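Local coordinates for protein ultraspiracle (Drosophila melanogaster, PDB 1HG4) that probably regulates transcription as a nuclear hormone receptor, with a ligand-binding domain that binds a phospholipid and is locked in an inactive conformation, at residues L92-V97 and D158-E163; C100-L105 and K167-N172; S162-K167 and R237-K242. All blocks are in the same frame, centred on the assembly; numbering follows the deposited sequence.

The three contacts illustrate how one helix of a nuclear receptor ligand-binding domain finds different partners along its length, for helix 154-171 takes part in all of them. Contacts 1 and 3 lie in the core, their centres about 5 Å apart, and join neighbouring turns of it to helix 78-100 and helix 225-250. Each rests on a few branched aliphatic side chains, with an arginine-glutamate pair at their margin. Contact 2, farther out, covers the end of the same helix with the loop after helix 78-100; there the aliphatic part of a lysine joins the apolar packing, and a beta turn on one side and a helix C-terminus on the other frame it. Only contact 1 includes a residue of the phospholipid pocket.

Contact 1 of 3, residues L92-V97 and D158-E163; sequences LLIANV and DRILSE
I160, on segment 158-163 of helix 154-171, projects through two methyl-bearing branches toward two residues one turn apart on segment 92-97 of helix 78-100, I94 and V97. Its CD1 meets I94 CG2 at 4.2 Å, while its CG2 meets V97 CG2 at 4.0 Å; in both pairs the side chains cross at about a right angle. The division of labour follows from the torsions: CG1 stands anti to the carbonyl carbon (chi1 -79°) and an extended chi2 carries CD1 away to I94, leaving CG2 on the other branch to face the valine. On V97 the touching methyl is the one held between backbone N and carbonyl carbon.

The polar interaction stays within one helix. R159 and E163, a turn apart, form a salt bridge in which R159 NH2 reaches E163 OE1 at 3.3 Å, on the syn side of the carboxylate; the donor bond is bent, at 147°. K242 brings a further positive charge close to R159, probably offset by the glutamate.

This is central-layer to outer-layer packing of the three-layered nuclear receptor helical sandwich, and V97, which touches the bound phospholipid, places it at the wall of the ligand pocket.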
loop_
_atom_site.group_PDB
_atom_site.type_symbol
_atom_site.label_atom_id
_atom_site.label_comp_id
_atom_site.label_asym_id
_atom_site.label_seq_id
_atom_site.Cartn_x
_atom_site.Cartn_y
_atom_site.Cartn_z
ATOM N N LEU A 92 -8.504 22.014 -6.556
ATOM C CA LEU A 92 -9.298 21.594 -7.706
ATOM C C LEU A 92 -9.891 22.815 -8.382
ATOM O O LEU A 92 -9.879 22.902 -9.613
ATOM C CB LEU A 92 -10.413 20.627 -7.278
ATOM C CG LEU A 92 -9.935 19.236 -6.804
ATOM C CD1 LEU A 92 -11.125 18.440 -6.264
ATOM C CD2 LEU A 92 -9.258 18.474 -7.940
ATOM N N LEU A 93 -10.393 23.767 -7.590
ATOM C CA LEU A 93 -10.970 24.987 -8.167
ATOM C C LEU A 93 -9.912 25.807 -8.899
ATOM O O LEU A 93 -10.122 26.212 -10.040
ATOM C CB LEU A 93 -11.635 25.855 -7.098
ATOM C CG LEU A 93 -12.844 25.236 -6.395
ATOM C CD1 LEU A 93 -13.591 26.301 -5.609
ATOM C CD2 LEU A 93 -13.763 24.625 -7.411
ATOM N N ILE A 94 -8.772 26.032 -8.251
ATOM C CA ILE A 94 -7.697 26.812 -8.852
ATOM C C ILE A 94 -7.122 26.177 -10.107
ATOM O O ILE A 94 -6.666 26.890 -10.997
ATOM C CB ILE A 94 -6.568 27.070 -7.833
ATOM C CG1 ILE A 94 -7.096 27.981 -6.728
ATOM C CG2 ILE A 94 -5.363 27.721 -8.517
ATOM C CD1 ILE A 94 -6.085 28.255 -5.639
ATOM N N ALA A 95 -7.143 24.848 -10.187
ATOM C CA ALA A 95 -6.636 24.157 -11.375
ATOM C C ALA A 95 -7.573 24.495 -12.541
ATOM O O ALA A 95 -7.137 24.697 -13.672
ATOM C CB ALA A 95 -6.595 22.640 -11.147
ATOM N N ASN A 96 -8.868 24.549 -12.255
ATOM C CA ASN A 96 -9.844 24.902 -13.277
ATOM C C ASN A 96 -9.706 26.363 -13.718
ATOM O O ASN A 96 -9.887 26.651 -14.899
ATOM C CB ASN A 96 -11.266 24.640 -12.780
ATOM C CG ASN A 96 -11.693 23.186 -12.962
ATOM O OD1 ASN A 96 -12.489 22.650 -12.184
ATOM N ND2 ASN A 96 -11.179 22.547 -14.005
ATOM N N VAL A 97 -9.390 27.283 -12.801
ATOM C CA VAL A 97 -9.237 28.673 -13.221
ATOM C C VAL A 97 -7.952 28.804 -14.031
ATOM O O VAL A 97 -7.894 29.577 -14.981
ATOM C CB VAL A 97 -9.200 29.692 -12.036
ATOM C CG1 VAL A 97 -10.276 29.371 -11.042
ATOM C CG2 VAL A 97 -7.850 29.702 -11.375
ATOM N N ASP A 158 -1.495 37.151 -9.850
ATOM C CA ASP A 158 -0.330 36.988 -10.706
ATOM C C ASP A 158 0.306 35.607 -10.704
ATOM O O ASP A 158 0.548 35.050 -11.768
ATOM C CB ASP A 158 0.744 38.029 -10.375
ATOM C CG ASP A 158 0.418 39.389 -10.930
ATOM O OD1 ASP A 158 -0.041 39.461 -12.096
ATOM O OD2 ASP A 158 0.627 40.385 -10.211
ATOM N N ARG A 159 0.576 35.042 -9.534
ATOM C CA ARG A 159 1.210 33.737 -9.551
ATOM C C ARG A 159 0.321 32.636 -10.104
ATOM O O ARG A 159 0.816 31.643 -10.607
ATOM C CB ARG A 159 1.812 33.376 -8.182
ATOM C CG ARG A 159 1.063 33.795 -6.955
ATOM C CD ARG A 159 1.995 33.675 -5.728
ATOM N NE ARG A 159 2.819 32.461 -5.765
ATOM C CZ ARG A 159 2.811 31.505 -4.837
ATOM N NH1 ARG A 159 2.021 31.600 -3.770
ATOM N NH2 ARG A 159 3.585 30.434 -4.979
ATOM N N ILE A 160 -0.989 32.822 -10.055
ATOM C CA ILE A 160 -1.873 31.814 -10.625
ATOM C C ILE A 160 -1.651 31.787 -12.127
ATOM O O ILE A 160 -1.600 30.723 -12.729
ATOM C CB ILE A 160 -3.368 32.121 -10.383
ATOM C CG1 ILE A 160 -3.761 31.725 -8.959
ATOM C CG2 ILE A 160 -4.216 31.365 -11.384
ATOM C CD1 ILE A 160 -5.227 31.908 -8.653
ATOM N N LEU A 161 -1.512 32.960 -12.730
ATOM C CA LEU A 161 -1.334 33.037 -14.174
ATOM C C LEU A 161 0.087 32.787 -14.641
ATOM O O LEU A 161 0.293 32.224 -15.711
ATOM C CB LEU A 161 -1.823 34.395 -14.691
ATOM C CG LEU A 161 -3.316 34.648 -14.468
ATOM C CD1 LEU A 161 -3.673 36.077 -14.800
ATOM C CD2 LEU A 161 -4.107 33.688 -15.324
ATOM N N SER A 162 1.072 33.199 -13.853
ATOM C CA SER A 162 2.466 32.991 -14.234
ATOM C C SER A 162 2.949 31.574 -13.927
ATOM O O SER A 162 3.565 30.919 -14.771
ATOM C CB SER A 162 3.358 33.990 -13.514
ATOM O OG SER A 162 2.999 35.312 -13.871
ATOM N N GLU A 163 2.653 31.106 -12.716
ATOM C CA GLU A 163 3.070 29.785 -12.267
ATOM C C GLU A 163 2.235 28.597 -12.756
ATOM O O GLU A 163 2.709 27.464 -12.773
ATOM C CB GLU A 163 3.152 29.785 -10.744
ATOM C CG GLU A 163 4.214 30.736 -10.226
ATOM C CD GLU A 163 4.292 30.775 -8.710
ATOM O OE1 GLU A 163 4.359 29.691 -8.090
ATOM O OE2 GLU A 163 4.301 31.894 -8.140
#

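Contact 2 of 3, residues C100-L105 and K167-N172; sequences CSIVSL and KMKRLN
I102 and L105, in the loop that leaves a central helix of the nuclear receptor helical sandwich, rest on M168 and K169 near the C-terminal end of helix 154-171. I102 uses both branches: the side chains of I102 and M168 cross at about a right angle, I102 CD1 touching M168 CB at 4.0 Å, while I102 CG2 lies 4.2 Å from K169 CB. L105 and K169 slide past each other in opposite directions, so that L105 CD1 packs on the lysine's methylenes, 3.6 Å from K169 CD. K169 can offer that flank because its CG stands anti to the backbone N (chi1 179°) and the chain stays extended until it bends at chi4, just before the amino group.

Behind this first shell, a type I beta turn from I102 to L105 presents its first and last side chains to the helix. S101, just before the turn, is secured through OG, which bonds to V97 O at the preceding helix end and to F136 N of strand 134-136.

On the other side, helix 154-171 finishes in a Schellman motif at N172, whose phi is positive. R225 bonds to L171 O there, and N172 N closes back on K169 O at 2.9 Å.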
loop_
_atom_site.group_PDB
_atom_site.type_symbol
_atom_site.label_atom_id
_atom_site.label_comp_id
_atom_site.label_asym_id
_atom_site.label_seq_id
_atom_site.Cartn_x
_atom_site.Cartn_y
_atom_site.Cartn_z
ATOM N N CYS A 100 -8.918 27.705 -17.600
ATOM C CA CYS A 100 -9.813 28.637 -18.294
ATOM C C CYS A 100 -9.089 29.919 -18.629
ATOM O O CYS A 100 -9.498 30.643 -19.522
ATOM C CB CYS A 100 -11.020 29.029 -17.432
ATOM S SG CYS A 100 -12.243 27.759 -17.191
ATOM N N SER A 101 -8.024 30.214 -17.895
ATOM C CA SER A 101 -7.281 31.444 -18.128
ATOM C C SER A 101 -6.171 31.285 -19.177
ATOM O O SER A 101 -5.272 32.132 -19.299
ATOM C CB SER A 101 -6.724 31.949 -16.796
ATOM O OG SER A 101 -7.780 32.103 -15.855
ATOM N N ILE A 102 -6.241 30.199 -19.943
ATOM C CA ILE A 102 -5.253 29.949 -20.987
ATOM C C ILE A 102 -5.737 30.584 -22.293
ATOM O O ILE A 102 -4.936 30.859 -23.197
ATOM C CB ILE A 102 -5.018 28.421 -21.204
ATOM C CG1 ILE A 102 -4.355 27.820 -19.965
ATOM C CG2 ILE A 102 -4.118 28.186 -22.416
ATOM C CD1 ILE A 102 -4.031 26.364 -20.087
ATOM N N VAL A 103 -7.047 30.827 -22.374
ATOM C CA VAL A 103 -7.662 31.421 -23.560
ATOM C C VAL A 103 -7.196 32.837 -23.865
ATOM O O VAL A 103 -6.964 33.178 -25.024
ATOM C CB VAL A 103 -9.199 31.427 -23.442
ATOM C CG1 VAL A 103 -9.787 32.509 -24.318
ATOM C CG2 VAL A 103 -9.752 30.059 -23.856
ATOM N N SER A 104 -7.053 33.664 -22.839
ATOM C CA SER A 104 -6.633 35.039 -23.064
ATOM C C SER A 104 -5.201 35.353 -22.653
ATOM O O SER A 104 -4.932 36.438 -22.135
ATOM C CB SER A 104 -7.586 36.007 -22.352
ATOM O OG SER A 104 -7.548 35.833 -20.945
ATOM N N LEU A 105 -4.287 34.414 -22.879
ATOM C CA LEU A 105 -2.885 34.638 -22.551
ATOM C C LEU A 105 -2.187 35.378 -23.699
ATOM O O LEU A 105 -1.778 34.776 -24.698
ATOM C CB LEU A 105 -2.167 33.307 -22.274
ATOM C CG LEU A 105 -2.175 32.810 -20.820
ATOM C CD1 LEU A 105 -1.550 31.432 -20.741
ATOM C CD2 LEU A 105 -1.399 33.786 -19.934
ATOM N N LYS A 167 2.783 28.350 -17.690
ATOM C CA LYS A 167 3.538 27.111 -17.811
ATOM C C LYS A 167 2.727 25.977 -18.432
ATOM O O LYS A 167 3.281 25.155 -19.157
ATOM C CB LYS A 167 4.119 26.715 -16.450
ATOM C CG LYS A 167 5.188 27.699 -15.977
ATOM C CD LYS A 167 5.893 27.236 -14.715
ATOM C CE LYS A 167 7.005 28.196 -14.334
ATOM N NZ LYS A 167 7.704 27.736 -13.101
ATOM N N MET A 168 1.423 25.937 -18.173
ATOM C CA MET A 168 0.590 24.894 -18.764
ATOM C C MET A 168 0.562 25.114 -20.279
ATOM O O MET A 168 0.747 24.181 -21.061
ATOM C CB MET A 168 -0.834 24.944 -18.209
ATOM C CG MET A 168 -0.947 24.558 -16.747
ATOM S SD MET A 168 -2.617 24.718 -16.127
ATOM C CE MET A 168 -2.481 23.880 -14.557
ATOM N N LYS A 169 0.326 26.358 -20.683
ATOM C CA LYS A 169 0.293 26.712 -22.099
ATOM C C LYS A 169 1.639 26.355 -22.722
ATOM O O LYS A 169 1.706 25.696 -23.747
ATOM C CB LYS A 169 0.033 28.214 -22.271
ATOM C CG LYS A 169 0.001 28.664 -23.725
ATOM C CD LYS A 169 -0.153 30.166 -23.835
ATOM C CE LYS A 169 -0.159 30.630 -25.287
ATOM N NZ LYS A 169 -1.318 30.083 -26.053
ATOM N N ARG A 170 2.705 26.803 -22.080
ATOM C CA ARG A 170 4.054 26.530 -22.535
ATOM C C ARG A 170 4.283 25.024 -22.733
ATOM O O ARG A 170 5.052 24.623 -23.602
ATOM C CB ARG A 170 5.042 27.101 -21.510
ATOM C CG ARG A 170 6.511 26.814 -21.772
ATOM C CD ARG A 170 7.377 27.439 -20.675
ATOM N NE ARG A 170 8.671 26.771 -20.533
ATOM C CZ ARG A 170 9.507 26.967 -19.516
ATOM N NH1 ARG A 170 9.183 27.819 -18.546
ATOM N NH2 ARG A 170 10.659 26.303 -19.461
ATOM N N LEU A 171 3.604 24.196 -21.939
ATOM C CA LEU A 171 3.749 22.738 -22.025
ATOM C C LEU A 171 2.776 22.081 -22.991
ATOM O O LEU A 171 2.908 20.900 -23.292
ATOM C CB LEU A 171 3.560 22.098 -20.643
ATOM C CG LEU A 171 4.707 22.186 -19.637
ATOM C CD1 LEU A 171 4.220 21.768 -18.253
ATOM C CD2 LEU A 171 5.841 21.294 -20.107
ATOM N N ASN A 172 1.803 22.846 -23.474
ATOM C CA ASN A 172 0.784 22.316 -24.376
ATOM C C ASN A 172 -0.084 21.330 -23.595
ATOM O O ASN A 172 -0.485 20.289 -24.116
ATOM C CB ASN A 172 1.417 21.592 -25.571
ATOM C CG ASN A 172 2.292 22.500 -26.419
ATOM O OD1 ASN A 172 1.847 23.548 -26.903
ATOM N ND2 ASN A 172 3.548 22.096 -26.613
#

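Contact 3 of 3, residues S162-K167 and R237-K242; sequences SELSVK and RSISLK
I239, in segment 237-242 of helix 225-250, reaches across to L164 and E163 in segment 162-167 of helix 154-171, joining two outer-layer helices of the nuclear receptor helical sandwich. From CB, which points toward the opposite helix, the side chain divides. CG2, anti to the backbone N, turns to I160 on the preceding turn of helix 154-171. CG1 takes the place anti to the carbonyl carbon (chi1 -65°), and an extended chi2 (176°) makes it a straight spacer that delivers CD1 to the far helix. Between the two segments, both close contacts are made by that terminal methyl. It meets L164 tip to tip, 3.8 Å from CD1 and 4.0 Å from CG, and has E163 CB at 4.2 Å. The carbonyl oxygen of R159 comes close to it as well, as packing alone.

E163 thus gives its CB to the apolar contact while its carboxylate turns to R159 in a salt bridge. S165 ties the same stretch to the central layer, its OG bonding to A98 O on helix 78-100.

The backbone that carries L164 is unusual: 162-166 is a wider, pi-type turn, and L164 itself has a phi of -118°. The widening appears in the bonding, since V166 N reaches back to L161 O, a probable hydrogen bond spanning five residues.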
loop_
_atom_site.group_PDB
_atom_site.type_symbol
_atom_site.label_atom_id
_atom_site.label_comp_id
_atom_site.label_asym_id
_atom_site.label_seq_id
_atom_site.Cartn_x
_atom_site.Cartn_y
_atom_site.Cartn_z
ATOM N N SER A 162 1.072 33.199 -13.853
ATOM C CA SER A 162 2.466 32.991 -14.234
ATOM C C SER A 162 2.949 31.574 -13.927
ATOM O O SER A 162 3.565 30.919 -14.771
ATOM C CB SER A 162 3.358 33.990 -13.514
ATOM O OG SER A 162 2.999 35.312 -13.871
ATOM N N GLU A 163 2.653 31.106 -12.716
ATOM C CA GLU A 163 3.070 29.785 -12.267
ATOM C C GLU A 163 2.235 28.597 -12.756
ATOM O O GLU A 163 2.709 27.464 -12.773
ATOM C CB GLU A 163 3.152 29.785 -10.744
ATOM C CG GLU A 163 4.214 30.736 -10.226
ATOM C CD GLU A 163 4.292 30.775 -8.710
ATOM O OE1 GLU A 163 4.359 29.691 -8.090
ATOM O OE2 GLU A 163 4.301 31.894 -8.140
ATOM N N LEU A 164 1.002 28.845 -13.169
ATOM C CA LEU A 164 0.167 27.759 -13.645
ATOM C C LEU A 164 -0.242 27.923 -15.105
ATOM O O LEU A 164 0.236 27.177 -15.967
ATOM C CB LEU A 164 -1.065 27.628 -12.750
ATOM C CG LEU A 164 -0.738 27.337 -11.275
ATOM C CD1 LEU A 164 -2.000 27.410 -10.435
ATOM C CD2 LEU A 164 -0.070 25.961 -11.139
ATOM N N SER A 165 -1.103 28.901 -15.388
ATOM C CA SER A 165 -1.578 29.138 -16.755
ATOM C C SER A 165 -0.471 29.216 -17.810
ATOM O O SER A 165 -0.487 28.474 -18.792
ATOM C CB SER A 165 -2.414 30.419 -16.813
ATOM O OG SER A 165 -3.588 30.306 -16.025
ATOM N N VAL A 166 0.483 30.117 -17.612
ATOM C CA VAL A 166 1.581 30.278 -18.558
ATOM C C VAL A 166 2.350 28.984 -18.773
ATOM O O VAL A 166 2.534 28.557 -19.908
ATOM C CB VAL A 166 2.564 31.408 -18.097
ATOM C CG1 VAL A 166 3.827 31.417 -18.954
ATOM C CG2 VAL A 166 1.872 32.758 -18.199
ATOM N N LYS A 167 2.783 28.350 -17.690
ATOM C CA LYS A 167 3.538 27.111 -17.811
ATOM C C LYS A 167 2.727 25.977 -18.432
ATOM O O LYS A 167 3.281 25.155 -19.157
ATOM C CB LYS A 167 4.119 26.715 -16.450
ATOM C CG LYS A 167 5.188 27.699 -15.977
ATOM C CD LYS A 167 5.893 27.236 -14.715
ATOM C CE LYS A 167 7.005 28.196 -14.334
ATOM N NZ LYS A 167 7.704 27.736 -13.101
ATOM N N ARG A 237 -0.389 23.624 -4.918
ATOM C CA ARG A 237 -0.607 23.529 -3.475
ATOM C C ARG A 237 -0.221 24.810 -2.742
ATOM O O ARG A 237 -0.953 25.291 -1.883
ATOM C CB ARG A 237 0.186 22.366 -2.880
ATOM C CG ARG A 237 -0.099 22.175 -1.399
ATOM C CD ARG A 237 0.689 21.042 -0.776
ATOM N NE ARG A 237 0.430 20.965 0.663
ATOM C CZ ARG A 237 1.077 20.167 1.509
ATOM N NH1 ARG A 237 2.037 19.362 1.068
ATOM N NH2 ARG A 237 0.768 20.178 2.800
ATOM N N SER A 238 0.940 25.357 -3.076
ATOM C CA SER A 238 1.397 26.578 -2.441
ATOM C C SER A 238 0.429 27.744 -2.652
ATOM O O SER A 238 0.074 28.441 -1.715
ATOM C CB SER A 238 2.774 26.957 -2.972
ATOM O OG SER A 238 3.285 28.063 -2.248
ATOM N N ILE A 239 0.007 27.955 -3.895
ATOM C CA ILE A 239 -0.922 29.036 -4.221
ATOM C C ILE A 239 -2.246 28.799 -3.505
ATOM O O ILE A 239 -2.850 29.711 -2.947
ATOM C CB ILE A 239 -1.173 29.102 -5.748
ATOM C CG1 ILE A 239 0.126 29.466 -6.472
ATOM C CG2 ILE A 239 -2.265 30.105 -6.056
ATOM C CD1 ILE A 239 0.013 29.456 -7.970
ATOM N N SER A 240 -2.679 27.551 -3.526
ATOM C CA SER A 240 -3.918 27.136 -2.901
ATOM C C SER A 240 -3.932 27.434 -1.391
ATOM O O SER A 240 -4.968 27.808 -0.824
ATOM C CB SER A 240 -4.127 25.642 -3.189
ATOM O OG SER A 240 -5.187 25.089 -2.432
ATOM N N LEU A 241 -2.786 27.277 -0.732
ATOM C CA LEU A 241 -2.709 27.555 0.702
ATOM C C LEU A 241 -2.867 29.058 0.980
ATOM O O LEU A 241 -3.485 29.442 1.973
ATOM C CB LEU A 241 -1.384 27.040 1.273
ATOM C CG LEU A 241 -1.284 25.502 1.340
ATOM C CD1 LEU A 241 0.135 25.054 1.700
ATOM C CD2 LEU A 241 -2.288 24.972 2.369
ATOM N N LYS A 242 -2.326 29.906 0.104
ATOM C CA LYS A 242 -2.449 31.353 0.282
ATOM C C LYS A 242 -3.911 31.777 0.076
ATOM O O LYS A 242 -4.406 32.659 0.788
ATOM C CB LYS A 242 -1.556 32.106 -0.706
ATOM C CG LYS A 242 -0.153 31.540 -0.823
ATOM C CD LYS A 242 0.585 31.482 0.524
ATOM C CE LYS A 242 1.797 30.547 0.447
ATOM N NZ LYS A 242 2.747 30.980 -0.614
#